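Local coordinates for protein tRNA (guanine(26)-N(2))-dimethyltransferase (Pyrococcus horikoshii, PDB 2EJU) that probably transfers two methyl groups from S-adenosyl-L-methionine to the N2 atom of guanine 26 in a number of tRNAs, at residues Lys12-Lys17 with Val91-Asp96; Ile38-Leu43 with Ile63-Glu68; Glu145-Ala150 with Gly202-Tyr207; Asp313-Ile318 with Gly361-Ala366. All blocks are in the same frame, centred on the assembly; numbering follows the deposited sequence.

Contact 1 (Lys12-Lys17 with Val91-Asp96); sequences KILIPK and VMLNFD
The carboxamide of N94 lies against the backbone of K12 and is bonded to it at both ends. N94 OD1 takes the amide hydrogen of K12 N at 3.0 Å, nearly straight (173°), in the carbonyl plane and on a lone pair. N94 ND2 gives a hydrogen to K12 O at 2.9 Å, more bent and from above the plane of that carbonyl. L93 CD2 comes to 3.4 Å from K12 O and 3.9 Å from L14 CG, the leucine side chains crossing at about a right angle; L93 CG, anti to its own N (chi1 -165°), carries the branch there. N94 ND2 also bonds to N90 O, which with the two K12 bonds fixes the rotation of the amide; I63 and L67 of helix 60-68 pack on it. N90 OD1 in turn receives L14 N. Replacing this asparagine by an alanine is likely to strip K12 N and K12 O of their partners and N90 O of a donor. The N94 amide pairs with the N-H and C=O of K12 much as a neighbouring strand's backbone would, joining strand 11-15, half of a beta hairpin with strand 4-8, to the turn following helix 81-92.

Contact 2 (Ile38-Leu43 with Ile63-Glu68); sequences IVVVLL and IRFALE
The segments 38-43 and 63-68 run in roughly the same direction, their helix axes 10.2 Å apart at closest approach and crossing at -39°, with V40 and F65 closest in the backbone. F65 carries much of the packing. L43 CD2 sits over one face of its ring in a CH-pi contact, 3.9 Å from the centroid and 15° off the normal, while V39 CG1 meets the edge in plane, 3.6 Å from F65 CE2. V39 CG1 stands between its own N and carbonyl carbon (chi1 57°), which leaves CG2 beside the CE2-CZ rim, out of the ring plane on the L43 side and 3.7 Å from F65 CZ. V40 packs beside this on R64 and E68. Its CG2 rests over one face of the R64 guanidinium, and V40 CG1 touches E68 OE1 at 3.8 Å. R64 and E68 form a side-on salt bridge within helix 60-68: R64 NE donates to E68 OE2 at 2.8 Å and R64 NH2 to E68 OE1 at 3.0 Å. The two bonds fix the turn of the guanidinium, which presents a set face to V40. D37 and E8 also pair with R64, and three carboxylates would probably keep this buried group charged. F134 and D136 of strand 132-137 touch V39, L43 and F65; helix 284-295 packs on I38, V41 and L42, and strand 11-15 on I63, R64 and L67.

Contact 3 (Glu145-Ala150 with Gly202-Tyr207); sequences EFLDTA and GVIARY. With SAH (S-adenosyl-L-homocysteine), chain B.
Apolar packing joins the two helices, with L147 at its centre. Its CD2 lies over one face of the Y207 ring, 4.1 Å from Y207 CG, and also meets V203 CG1 at 4.2 Å, while CD1 touches I204 CG1. L147 CG, anti to the backbone N (chi1 -179°), sets CD2 toward V203 and Y207 and CD1 toward I204. D148 adds an edge contact: its CB lies in the plane of the Y207 ring, 3.9 Å from Y207 CD2, with carboxylate and ring planes 65° apart. The polar end of D148 looks to other partners, Y211 and K210 at OD1 and R152 at OD2. Toward the ligand, F146 lies with its CE1 3.4 Å from N6 of S-adenosyl-L-homocysteine, the amino group meeting the ring edge. The short segments cross at -43° with axes 10.3 Å apart. Helix 144-153 is thus wedged between helix 192-209 and helix 121-127, whose M125 touches F146, T149 and A150; L160 and V162 of strand 158-164 underlie L147, A150 and I204.

Contact 4 (Asp313-Ile318 with Gly361-Ala366); sequences DQELDI and GIKTSA
K363 reaches across to I318 and bonds its carbonyl: NZ donates to I318 O at 2.7 Å, nearly along the C=O axis (178°). A bend at chi2 (-84°) followed by an extended run carries the chain past L316 and I318. Here the packing is close: K363 CB lies 3.9 Å from L316 CB, K363 CD 3.6 Å from L316 O, and I318 CG2 3.8 Å from K363 CD, the I318 and K363 side chains sliding past each other in opposite directions. L316 CD2 packs on T364 CA at 3.8 Å. The ammonium also bonds to E194, to L320 O and to a water that donates to D317 OD1; E315 OE2 lies 3.7 Å from K363 CE but bonds to T355. A methionine in place of K363 would probably leave the I318 carbonyl without this donor and E194 without this positive charge. The looser side is where I318 CD1 stays 4.3 Å from S365 CA, both residues partly open to solvent. T364 OG1 accepts A366 N, an ST turn just after strand 361-364. The whole is a loop leaving helix 302-314 laid against the middle strand of the small antiparallel sheet 322-323, 361-364 and 352-355.

Contacts 2 and 3 are buried helix-helix packings with similar crossings, built mainly from aliphatic groups against an aromatic ring; contact 2 adds a buried ion pair within one helix, while the aspartate of contact 3 pairs with residues outside the two segments. Contact 1 is a surface contact and contact 4 partly buried, and both depend on a polar side chain bonding to backbone: an asparagine amide or a lysine ammonium. Contact 2 is nested within the chain loop closed by contact 1, and its helix 60-68 also packs on N94 and F95. Helix 284-295 touches both contact 2 and D313 of contact 4. Contact 4 lies across the chain's centre from contact 1, their centres about 42 Å apart.

Contact 1 (Lys12-Lys17 with Val91-Asp96)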
loop_
_atom_site.group_PDB
_atom_site.type_symbol
_atom_site.label_atom_id
_atom_site.label_comp_id
_atom_site.label_asym_id
_atom_site.label_seq_id
_atom_site.Cartn_x
_atom_site.Cartn_y
_atom_site.Cartn_z
ATOM N N LYS A 12 23.611 3.664 -3.794
ATOM C CA LYS A 12 24.671 2.748 -3.403
ATOM C C LYS A 12 24.741 2.876 -1.887
ATOM O O LYS A 12 25.068 3.941 -1.361
ATOM C CB LYS A 12 26.004 3.166 -4.032
ATOM C CG LYS A 12 26.046 3.017 -5.549
ATOM C CD LYS A 12 27.358 3.521 -6.144
ATOM C CE LYS A 12 28.566 2.744 -5.625
ATOM N NZ LYS A 12 28.513 1.295 -5.978
ATOM N N ILE A 13 24.407 1.803 -1.180
ATOM C CA ILE A 13 24.419 1.840 0.275
ATOM C C ILE A 13 25.230 0.716 0.884
ATOM O O ILE A 13 25.565 -0.266 0.227
ATOM C CB ILE A 13 22.994 1.729 0.864
ATOM C CG1 ILE A 13 22.398 0.367 0.507
ATOM C CG2 ILE A 13 22.116 2.857 0.341
ATOM C CD1 ILE A 13 21.130 0.026 1.259
ATOM N N LEU A 14 25.531 0.878 2.163
ATOM C CA LEU A 14 26.271 -0.116 2.912
ATOM C C LEU A 14 25.260 -0.788 3.826
ATOM O O LEU A 14 24.449 -0.113 4.467
ATOM C CB LEU A 14 27.351 0.562 3.754
ATOM C CG LEU A 14 28.459 1.290 2.990
ATOM C CD1 LEU A 14 29.226 2.203 3.930
ATOM C CD2 LEU A 14 29.386 0.270 2.351
ATOM N N ILE A 15 25.277 -2.114 3.863
ATOM C CA ILE A 15 24.372 -2.833 4.745
ATOM C C ILE A 15 25.200 -3.745 5.635
ATOM O O ILE A 15 26.245 -4.255 5.225
ATOM C CB ILE A 15 23.330 -3.676 3.974
ATOM C CG1 ILE A 15 24.019 -4.816 3.227
ATOM C CG2 ILE A 15 22.544 -2.780 3.022
ATOM C CD1 ILE A 15 23.053 -5.790 2.581
ATOM N N PRO A 16 24.753 -3.947 6.879
ATOM C CA PRO A 16 25.468 -4.805 7.822
ATOM C C PRO A 16 25.550 -6.252 7.346
ATOM O O PRO A 16 24.548 -6.838 6.934
ATOM C CB PRO A 16 24.658 -4.647 9.109
ATOM C CG PRO A 16 23.278 -4.380 8.607
ATOM C CD PRO A 16 23.522 -3.411 7.485
ATOM N N LYS A 17 26.753 -6.817 7.395
ATOM C CA LYS A 17 26.972 -8.196 6.974
ATOM C C LYS A 17 26.715 -9.146 8.142
ATOM O O LYS A 17 27.311 -9.002 9.209
ATOM C CB LYS A 17 28.411 -8.373 6.475
ATOM C CG LYS A 17 28.666 -9.700 5.772
ATOM C CD LYS A 17 30.106 -9.809 5.288
ATOM C CE LYS A 17 31.017 -10.399 6.354
ATOM N NZ LYS A 17 30.734 -11.848 6.567
ATOM N N VAL A 91 23.990 8.291 3.365
ATOM C CA VAL A 91 23.608 9.533 2.706
ATOM C C VAL A 91 24.848 10.194 2.120
ATOM O O VAL A 91 24.847 10.630 0.972
ATOM C CB VAL A 91 22.935 10.529 3.686
ATOM C CG1 VAL A 91 22.868 11.916 3.051
ATOM C CG2 VAL A 91 21.535 10.061 4.022
ATOM N N MET A 92 25.915 10.260 2.905
ATOM C CA MET A 92 27.136 10.891 2.426
ATOM C C MET A 92 27.831 10.062 1.360
ATOM O O MET A 92 28.791 10.508 0.734
ATOM C CB MET A 92 28.077 11.174 3.595
ATOM C CG MET A 92 27.515 12.214 4.547
ATOM S SD MET A 92 26.620 13.521 3.644
ATOM C CE MET A 92 27.993 14.413 2.826
ATOM N N LEU A 93 27.323 8.856 1.144
ATOM C CA LEU A 93 27.885 7.974 0.139
ATOM C C LEU A 93 27.230 8.285 -1.205
ATOM O O LEU A 93 27.726 7.895 -2.262
ATOM C CB LEU A 93 27.625 6.518 0.530
ATOM C CG LEU A 93 28.427 5.444 -0.204
ATOM C CD1 LEU A 93 29.919 5.683 0.020
ATOM C CD2 LEU A 93 28.020 4.065 0.305
ATOM N N ASN A 94 26.120 9.014 -1.159
ATOM C CA ASN A 94 25.381 9.352 -2.371
ATOM C C ASN A 94 25.276 10.851 -2.636
ATOM O O ASN A 94 24.811 11.266 -3.696
ATOM C CB ASN A 94 23.977 8.746 -2.289
ATOM C CG ASN A 94 24.000 7.229 -2.278
ATOM O OD1 ASN A 94 24.093 6.595 -3.328
ATOM N ND2 ASN A 94 23.932 6.642 -1.091
ATOM N N PHE A 95 25.702 11.657 -1.671
ATOM C CA PHE A 95 25.649 13.108 -1.808
ATOM C C PHE A 95 26.925 13.729 -1.252
ATOM O O PHE A 95 27.549 13.174 -0.347
ATOM C CB PHE A 95 24.443 13.661 -1.043
ATOM C CG PHE A 95 23.119 13.181 -1.569
ATOM C CD1 PHE A 95 22.518 13.805 -2.655
ATOM C CD2 PHE A 95 22.485 12.088 -0.990
ATOM C CE1 PHE A 95 21.301 13.347 -3.160
ATOM C CE2 PHE A 95 21.270 11.621 -1.485
ATOM C CZ PHE A 95 20.678 12.253 -2.571
ATOM N N ASP A 96 27.316 14.873 -1.807
ATOM C CA ASP A 96 28.501 15.583 -1.333
ATOM C C ASP A 96 28.012 16.731 -0.459
ATOM O O ASP A 96 26.812 16.979 -0.373
ATOM C CB ASP A 96 29.315 16.147 -2.502
ATOM C CG ASP A 96 29.884 15.065 -3.400
ATOM O OD1 ASP A 96 30.509 14.118 -2.875
ATOM O OD2 ASP A 96 29.713 15.170 -4.633
#

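Contact 2 (Ile38-Leu43 with Ile63-Glu68)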
loop_
_atom_site.group_PDB
_atom_site.type_symbol
_atom_site.label_atom_id
_atom_site.label_comp_id
_atom_site.label_asym_id
_atom_site.label_seq_id
_atom_site.Cartn_x
_atom_site.Cartn_y
_atom_site.Cartn_z
ATOM N N ILE A 38 8.008 1.098 -6.790
ATOM C CA ILE A 38 6.638 1.546 -6.978
ATOM C C ILE A 38 6.446 2.957 -6.444
ATOM O O ILE A 38 5.940 3.827 -7.151
ATOM C CB ILE A 38 5.630 0.592 -6.280
ATOM C CG1 ILE A 38 5.820 -0.841 -6.784
ATOM C CG2 ILE A 38 4.201 1.045 -6.548
ATOM C CD1 ILE A 38 5.578 -1.020 -8.261
ATOM N N VAL A 39 6.852 3.192 -5.202
ATOM C CA VAL A 39 6.693 4.520 -4.631
ATOM C C VAL A 39 7.510 5.546 -5.419
ATOM O O VAL A 39 7.054 6.672 -5.650
ATOM C CB VAL A 39 7.075 4.546 -3.116
ATOM C CG1 VAL A 39 8.495 4.057 -2.907
ATOM C CG2 VAL A 39 6.905 5.956 -2.567
ATOM N N VAL A 40 8.705 5.160 -5.853
ATOM C CA VAL A 40 9.540 6.066 -6.634
ATOM C C VAL A 40 8.805 6.474 -7.914
ATOM O O VAL A 40 8.786 7.651 -8.293
ATOM C CB VAL A 40 10.897 5.406 -7.000
ATOM C CG1 VAL A 40 11.551 6.132 -8.168
ATOM C CG2 VAL A 40 11.819 5.439 -5.795
ATOM N N VAL A 41 8.193 5.496 -8.573
ATOM C CA VAL A 41 7.450 5.757 -9.802
ATOM C C VAL A 41 6.292 6.711 -9.532
ATOM O O VAL A 41 6.066 7.660 -10.282
ATOM C CB VAL A 41 6.876 4.459 -10.393
ATOM C CG1 VAL A 41 5.919 4.780 -11.537
ATOM C CG2 VAL A 41 8.011 3.571 -10.885
ATOM N N LEU A 42 5.562 6.453 -8.452
ATOM C CA LEU A 42 4.422 7.281 -8.097
ATOM C C LEU A 42 4.821 8.727 -7.815
ATOM O O LEU A 42 4.160 9.667 -8.270
ATOM C CB LEU A 42 3.702 6.692 -6.880
ATOM C CG LEU A 42 2.474 7.490 -6.422
ATOM C CD1 LEU A 42 1.457 7.554 -7.557
ATOM C CD2 LEU A 42 1.861 6.846 -5.186
ATOM N N LEU A 43 5.902 8.905 -7.062
ATOM C CA LEU A 43 6.373 10.239 -6.710
ATOM C C LEU A 43 6.792 11.041 -7.934
ATOM O O LEU A 43 6.780 12.272 -7.914
ATOM C CB LEU A 43 7.527 10.147 -5.706
ATOM C CG LEU A 43 7.170 10.273 -4.210
ATOM C CD1 LEU A 43 5.944 9.441 -3.866
ATOM C CD2 LEU A 43 8.363 9.849 -3.369
ATOM N N ILE A 63 16.814 7.889 0.609
ATOM C CA ILE A 63 17.922 8.164 -0.295
ATOM C C ILE A 63 17.442 8.067 -1.740
ATOM O O ILE A 63 17.748 8.928 -2.562
ATOM C CB ILE A 63 19.097 7.184 -0.061
ATOM C CG1 ILE A 63 19.758 7.482 1.282
ATOM C CG2 ILE A 63 20.127 7.324 -1.173
ATOM C CD1 ILE A 63 20.903 6.547 1.637
ATOM N N ARG A 64 16.681 7.022 -2.054
ATOM C CA ARG A 64 16.175 6.880 -3.409
ATOM C C ARG A 64 15.160 7.988 -3.702
ATOM O O ARG A 64 15.047 8.450 -4.834
ATOM C CB ARG A 64 15.559 5.494 -3.613
ATOM C CG ARG A 64 16.598 4.369 -3.608
ATOM C CD ARG A 64 16.005 3.060 -4.099
ATOM N NE ARG A 64 15.549 3.174 -5.478
ATOM C CZ ARG A 64 14.714 2.325 -6.069
ATOM N NH1 ARG A 64 14.227 1.285 -5.401
ATOM N NH2 ARG A 64 14.356 2.522 -7.332
ATOM N N PHE A 65 14.425 8.428 -2.687
ATOM C CA PHE A 65 13.474 9.516 -2.901
ATOM C C PHE A 65 14.270 10.732 -3.380
ATOM O O PHE A 65 13.895 11.405 -4.338
ATOM C CB PHE A 65 12.749 9.873 -1.600
ATOM C CG PHE A 65 11.668 8.901 -1.205
ATOM C CD1 PHE A 65 11.018 9.040 0.019
ATOM C CD2 PHE A 65 11.301 7.848 -2.042
ATOM C CE1 PHE A 65 10.020 8.145 0.411
ATOM C CE2 PHE A 65 10.301 6.946 -1.660
ATOM C CZ PHE A 65 9.662 7.099 -0.431
ATOM N N ALA A 66 15.385 10.994 -2.702
ATOM C CA ALA A 66 16.243 12.124 -3.031
ATOM C C ALA A 66 16.926 11.978 -4.391
ATOM O O ALA A 66 16.989 12.932 -5.163
ATOM C CB ALA A 66 17.293 12.321 -1.926
ATOM N N LEU A 67 17.425 10.784 -4.694
ATOM C CA LEU A 67 18.115 10.558 -5.961
ATOM C C LEU A 67 17.237 10.333 -7.186
ATOM O O LEU A 67 17.645 10.653 -8.304
ATOM C CB LEU A 67 19.058 9.357 -5.840
ATOM C CG LEU A 67 20.253 9.460 -4.892
ATOM C CD1 LEU A 67 20.865 8.084 -4.704
ATOM C CD2 LEU A 67 21.275 10.449 -5.446
ATOM N N GLU A 68 16.035 9.801 -6.988
ATOM C CA GLU A 68 15.175 9.468 -8.121
ATOM C C GLU A 68 13.818 10.147 -8.282
ATOM O O GLU A 68 13.056 9.772 -9.169
ATOM C CB GLU A 68 14.976 7.953 -8.138
ATOM C CG GLU A 68 16.285 7.174 -8.124
ATOM C CD GLU A 68 16.081 5.680 -7.945
ATOM O OE1 GLU A 68 15.183 5.118 -8.608
ATOM O OE2 GLU A 68 16.826 5.072 -7.148
#

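Contact 3 (Glu145-Ala150 with Gly202-Tyr207)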
loop_
_atom_site.group_PDB
_atom_site.type_symbol
_atom_site.label_atom_id
_atom_site.label_comp_id
_atom_site.label_asym_id
_atom_site.label_seq_id
_atom_site.Cartn_x
_atom_site.Cartn_y
_atom_site.Cartn_z
ATOM N N GLU A 145 0.535 1.892 14.994
ATOM C CA GLU A 145 1.085 2.694 16.088
ATOM C C GLU A 145 1.453 4.101 15.608
ATOM O O GLU A 145 1.572 5.026 16.408
ATOM C CB GLU A 145 2.346 2.029 16.657
ATOM C CG GLU A 145 2.969 2.785 17.832
ATOM C CD GLU A 145 4.276 2.178 18.319
ATOM O OE1 GLU A 145 4.575 1.029 17.945
ATOM O OE2 GLU A 145 5.005 2.851 19.081
ATOM N N PHE A 146 1.611 4.253 14.296
ATOM C CA PHE A 146 2.028 5.521 13.707
ATOM C C PHE A 146 0.995 6.244 12.846
ATOM O O PHE A 146 1.184 7.412 12.506
ATOM C CB PHE A 146 3.283 5.262 12.862
ATOM C CG PHE A 146 4.333 4.449 13.583
ATOM C CD1 PHE A 146 5.060 5.004 14.636
ATOM C CD2 PHE A 146 4.557 3.117 13.239
ATOM C CE1 PHE A 146 5.991 4.244 15.339
ATOM C CE2 PHE A 146 5.487 2.346 13.937
ATOM C CZ PHE A 146 6.203 2.909 14.987
ATOM N N LEU A 147 -0.091 5.557 12.506
ATOM C CA LEU A 147 -1.108 6.124 11.625
ATOM C C LEU A 147 -1.787 7.430 12.033
ATOM O O LEU A 147 -1.908 8.347 11.213
ATOM C CB LEU A 147 -2.191 5.075 11.337
ATOM C CG LEU A 147 -3.318 5.526 10.401
ATOM C CD1 LEU A 147 -2.753 5.833 9.020
ATOM C CD2 LEU A 147 -4.389 4.437 10.300
ATOM N N ASP A 148 -2.243 7.519 13.280
ATOM C CA ASP A 148 -2.941 8.726 13.707
ATOM C C ASP A 148 -2.063 9.966 13.645
ATOM O O ASP A 148 -2.502 11.027 13.194
ATOM C CB ASP A 148 -3.515 8.550 15.120
ATOM C CG ASP A 148 -4.440 9.695 15.516
ATOM O OD1 ASP A 148 -5.410 9.952 14.778
ATOM O OD2 ASP A 148 -4.194 10.330 16.557
ATOM N N THR A 149 -0.820 9.837 14.093
ATOM C CA THR A 149 0.101 10.968 14.069
ATOM C C THR A 149 0.473 11.333 12.632
ATOM O O THR A 149 0.603 12.510 12.307
ATOM C CB THR A 149 1.385 10.669 14.876
ATOM O OG1 THR A 149 1.028 10.268 16.206
ATOM C CG2 THR A 149 2.277 11.917 14.950
ATOM N N ALA A 150 0.648 10.335 11.769
ATOM C CA ALA A 150 0.990 10.627 10.377
ATOM C C ALA A 150 -0.150 11.424 9.748
ATOM O O ALA A 150 0.074 12.289 8.901
ATOM C CB ALA A 150 1.209 9.339 9.592
ATOM N N GLY A 202 -9.724 1.150 4.625
ATOM C CA GLY A 202 -10.825 1.533 5.488
ATOM C C GLY A 202 -10.420 2.092 6.842
ATOM O O GLY A 202 -11.053 3.026 7.339
ATOM N N VAL A 203 -9.372 1.542 7.451
ATOM C CA VAL A 203 -8.947 2.036 8.757
ATOM C C VAL A 203 -8.314 3.422 8.608
ATOM O O VAL A 203 -8.413 4.267 9.503
ATOM C CB VAL A 203 -7.956 1.056 9.457
ATOM C CG1 VAL A 203 -6.585 1.121 8.802
ATOM C CG2 VAL A 203 -7.855 1.399 10.954
ATOM N N ILE A 204 -7.674 3.660 7.469
ATOM C CA ILE A 204 -7.067 4.957 7.207
ATOM C C ILE A 204 -8.181 5.998 7.074
ATOM O O ILE A 204 -8.120 7.078 7.675
ATOM C CB ILE A 204 -6.229 4.929 5.912
ATOM C CG1 ILE A 204 -5.055 3.954 6.087
ATOM C CG2 ILE A 204 -5.723 6.329 5.589
ATOM C CD1 ILE A 204 -4.217 3.749 4.844
ATOM N N ALA A 205 -9.199 5.663 6.289
ATOM C CA ALA A 205 -10.331 6.557 6.084
ATOM C C ALA A 205 -11.007 6.859 7.418
ATOM O O ALA A 205 -11.349 8.007 7.702
ATOM C CB ALA A 205 -11.323 5.916 5.130
ATOM N N ARG A 206 -11.185 5.830 8.240
ATOM C CA ARG A 206 -11.826 6.005 9.539
ATOM C C ARG A 206 -11.037 6.886 10.505
ATOM O O ARG A 206 -11.629 7.732 11.168
ATOM C CB ARG A 206 -12.142 4.642 10.174
ATOM C CG ARG A 206 -13.382 3.967 9.561
ATOM C CD ARG A 206 -13.710 2.640 10.236
ATOM N NE ARG A 206 -12.672 1.648 9.978
ATOM C CZ ARG A 206 -12.423 0.601 10.757
ATOM N NH1 ARG A 206 -13.136 0.400 11.856
ATOM N NH2 ARG A 206 -11.456 -0.247 10.433
ATOM N N TYR A 207 -9.716 6.716 10.573
ATOM C CA TYR A 207 -8.895 7.541 11.465
ATOM C C TYR A 207 -8.801 8.985 10.991
ATOM O O TYR A 207 -8.656 9.906 11.803
ATOM C CB TYR A 207 -7.472 6.991 11.582
ATOM C CG TYR A 207 -7.277 5.997 12.702
ATOM C CD1 TYR A 207 -7.947 4.773 12.705
ATOM C CD2 TYR A 207 -6.421 6.284 13.768
ATOM C CE1 TYR A 207 -7.770 3.856 13.745
ATOM C CE2 TYR A 207 -6.237 5.377 14.813
ATOM C CZ TYR A 207 -6.915 4.167 14.794
ATOM O OH TYR A 207 -6.745 3.279 15.830
HETATM N N SAH B . 11.555 1.438 5.496
HETATM C CA SAH B . 12.390 0.485 5.036
HETATM C CB SAH B . 12.480 -0.341 6.338
HETATM C CG SAH B . 12.148 -0.610 7.760
HETATM S SD SAH B . 12.450 -1.747 8.991
HETATM C C SAH B . 13.037 0.193 3.806
HETATM O O SAH B . 14.204 -0.365 4.038
HETATM O OXT SAH B . 12.489 0.471 2.714
HETATM C "C5'" SAH B . 11.552 -1.021 10.246
HETATM C "C4'" SAH B . 12.531 -0.521 11.358
HETATM O "O4'" SAH B . 11.677 0.380 12.075
HETATM C "C3'" SAH B . 13.931 -0.348 11.898
HETATM O "O3'" SAH B . 15.066 0.270 11.224
HETATM C "C2'" SAH B . 13.719 0.308 13.263
HETATM O "O2'" SAH B . 14.581 0.476 14.241
HETATM C "C1'" SAH B . 12.280 0.734 13.306
HETATM N N9 SAH B . 11.362 1.432 14.376
HETATM C C8 SAH B . 10.710 0.733 15.291
HETATM N N7 SAH B . 10.022 1.527 16.052
HETATM C C5 SAH B . 10.201 2.759 15.648
HETATM C C6 SAH B . 9.718 4.006 16.086
HETATM N N6 SAH B . 8.887 4.057 17.114
HETATM N N1 SAH B . 10.111 5.181 15.425
HETATM C C2 SAH B . 10.977 5.150 14.350
HETATM N N3 SAH B . 11.461 3.939 13.910
HETATM C C4 SAH B . 11.093 2.728 14.541
#

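Contact 4 (Asp313-Ile318 with Gly361-Ala366)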
loop_
_atom_site.group_PDB
_atom_site.type_symbol
_atom_site.label_atom_id
_atom_site.label_comp_id
_atom_site.label_asym_id
_atom_site.label_seq_id
_atom_site.Cartn_x
_atom_site.Cartn_y
_atom_site.Cartn_z
ATOM N N ASP A 313 -3.065 -2.064 -13.819
ATOM C CA ASP A 313 -3.578 -1.076 -14.760
ATOM C C ASP A 313 -4.730 -1.644 -15.593
ATOM O O ASP A 313 -5.715 -0.956 -15.857
ATOM C CB ASP A 313 -2.446 -0.592 -15.676
ATOM C CG ASP A 313 -2.926 0.376 -16.746
ATOM O OD1 ASP A 313 -3.601 1.371 -16.406
ATOM O OD2 ASP A 313 -2.616 0.143 -17.935
ATOM N N GLN A 314 -4.614 -2.903 -15.992
ATOM C CA GLN A 314 -5.658 -3.532 -16.800
ATOM C C GLN A 314 -6.736 -4.190 -15.940
ATOM O O GLN A 314 -7.798 -4.580 -16.430
ATOM C CB GLN A 314 -5.035 -4.569 -17.744
ATOM C CG GLN A 314 -4.438 -5.784 -17.058
ATOM C CD GLN A 314 -5.495 -6.758 -16.572
ATOM O OE1 GLN A 314 -6.350 -7.199 -17.344
ATOM N NE2 GLN A 314 -5.442 -7.103 -15.287
ATOM N N GLU A 315 -6.454 -4.304 -14.649
ATOM C CA GLU A 315 -7.379 -4.922 -13.713
ATOM C C GLU A 315 -8.661 -4.110 -13.551
ATOM O O GLU A 315 -8.621 -2.892 -13.376
ATOM C CB GLU A 315 -6.691 -5.082 -12.356
ATOM C CG GLU A 315 -7.427 -5.971 -11.386
ATOM C CD GLU A 315 -6.583 -6.315 -10.175
ATOM O OE1 GLU A 315 -5.367 -6.576 -10.349
ATOM O OE2 GLU A 315 -7.139 -6.339 -9.054
ATOM N N LEU A 316 -9.800 -4.791 -13.631
ATOM C CA LEU A 316 -11.092 -4.134 -13.461
ATOM C C LEU A 316 -11.165 -3.691 -12.000
ATOM O O LEU A 316 -10.884 -4.478 -11.097
ATOM C CB LEU A 316 -12.227 -5.117 -13.763
ATOM C CG LEU A 316 -13.665 -4.629 -13.572
ATOM C CD1 LEU A 316 -13.960 -3.485 -14.543
ATOM C CD2 LEU A 316 -14.631 -5.791 -13.793
ATOM N N ASP A 317 -11.521 -2.434 -11.761
ATOM C CA ASP A 317 -11.617 -1.951 -10.392
ATOM C C ASP A 317 -13.065 -2.063 -9.942
ATOM O O ASP A 317 -13.894 -1.187 -10.203
ATOM C CB ASP A 317 -11.122 -0.507 -10.285
ATOM C CG ASP A 317 -10.881 -0.079 -8.841
ATOM O OD1 ASP A 317 -11.044 -0.910 -7.922
ATOM O OD2 ASP A 317 -10.523 1.094 -8.627
ATOM N N ILE A 318 -13.356 -3.171 -9.273
ATOM C CA ILE A 318 -14.689 -3.473 -8.768
ATOM C C ILE A 318 -14.479 -4.273 -7.489
ATOM O O ILE A 318 -13.491 -5.000 -7.366
ATOM C CB ILE A 318 -15.470 -4.303 -9.809
ATOM C CG1 ILE A 318 -16.924 -4.478 -9.378
ATOM C CG2 ILE A 318 -14.788 -5.651 -10.007
ATOM C CD1 ILE A 318 -17.812 -5.038 -10.487
ATOM N N GLY A 361 -7.957 -15.823 -9.635
ATOM C CA GLY A 361 -9.107 -14.961 -9.449
ATOM C C GLY A 361 -9.515 -14.212 -10.704
ATOM O O GLY A 361 -8.679 -13.874 -11.540
ATOM N N ILE A 362 -10.812 -13.956 -10.836
ATOM C CA ILE A 362 -11.323 -13.221 -11.981
ATOM C C ILE A 362 -12.257 -12.102 -11.534
ATOM O O ILE A 362 -13.237 -12.341 -10.826
ATOM C CB ILE A 362 -12.097 -14.134 -12.953
ATOM C CG1 ILE A 362 -11.153 -15.149 -13.595
ATOM C CG2 ILE A 362 -12.759 -13.292 -14.040
ATOM C CD1 ILE A 362 -11.867 -16.182 -14.435
ATOM N N LYS A 363 -11.921 -10.886 -11.951
ATOM C CA LYS A 363 -12.709 -9.690 -11.669
ATOM C C LYS A 363 -13.729 -9.605 -12.796
ATOM O O LYS A 363 -13.360 -9.676 -13.971
ATOM C CB LYS A 363 -11.817 -8.449 -11.719
ATOM C CG LYS A 363 -10.866 -8.291 -10.547
ATOM C CD LYS A 363 -11.562 -7.627 -9.389
ATOM C CE LYS A 363 -10.592 -7.272 -8.273
ATOM N NZ LYS A 363 -11.335 -6.680 -7.126
ATOM N N THR A 364 -15.001 -9.455 -12.455
ATOM C CA THR A 364 -16.021 -9.364 -13.487
ATOM C C THR A 364 -17.281 -8.638 -13.035
ATOM O O THR A 364 -17.591 -8.582 -11.840
ATOM C CB THR A 364 -16.423 -10.765 -13.999
ATOM O OG1 THR A 364 -17.359 -10.636 -15.074
ATOM C CG2 THR A 364 -17.057 -11.585 -12.879
ATOM N N SER A 365 -18.001 -8.081 -14.005
ATOM C CA SER A 365 -19.248 -7.379 -13.736
ATOM C C SER A 365 -20.392 -8.396 -13.694
ATOM O O SER A 365 -21.483 -8.105 -13.199
ATOM C CB SER A 365 -19.518 -6.345 -14.835
ATOM O OG SER A 365 -19.548 -6.952 -16.118
ATOM N N ALA A 366 -20.123 -9.596 -14.204
ATOM C CA ALA A 366 -21.121 -10.662 -14.259
ATOM C C ALA A 366 -21.631 -11.099 -12.892
ATOM O O ALA A 366 -20.872 -11.169 -11.933
ATOM C CB ALA A 366 -20.550 -11.875 -14.996
HETATM O O HOH W 1 -10.620 -3.665 -7.094
#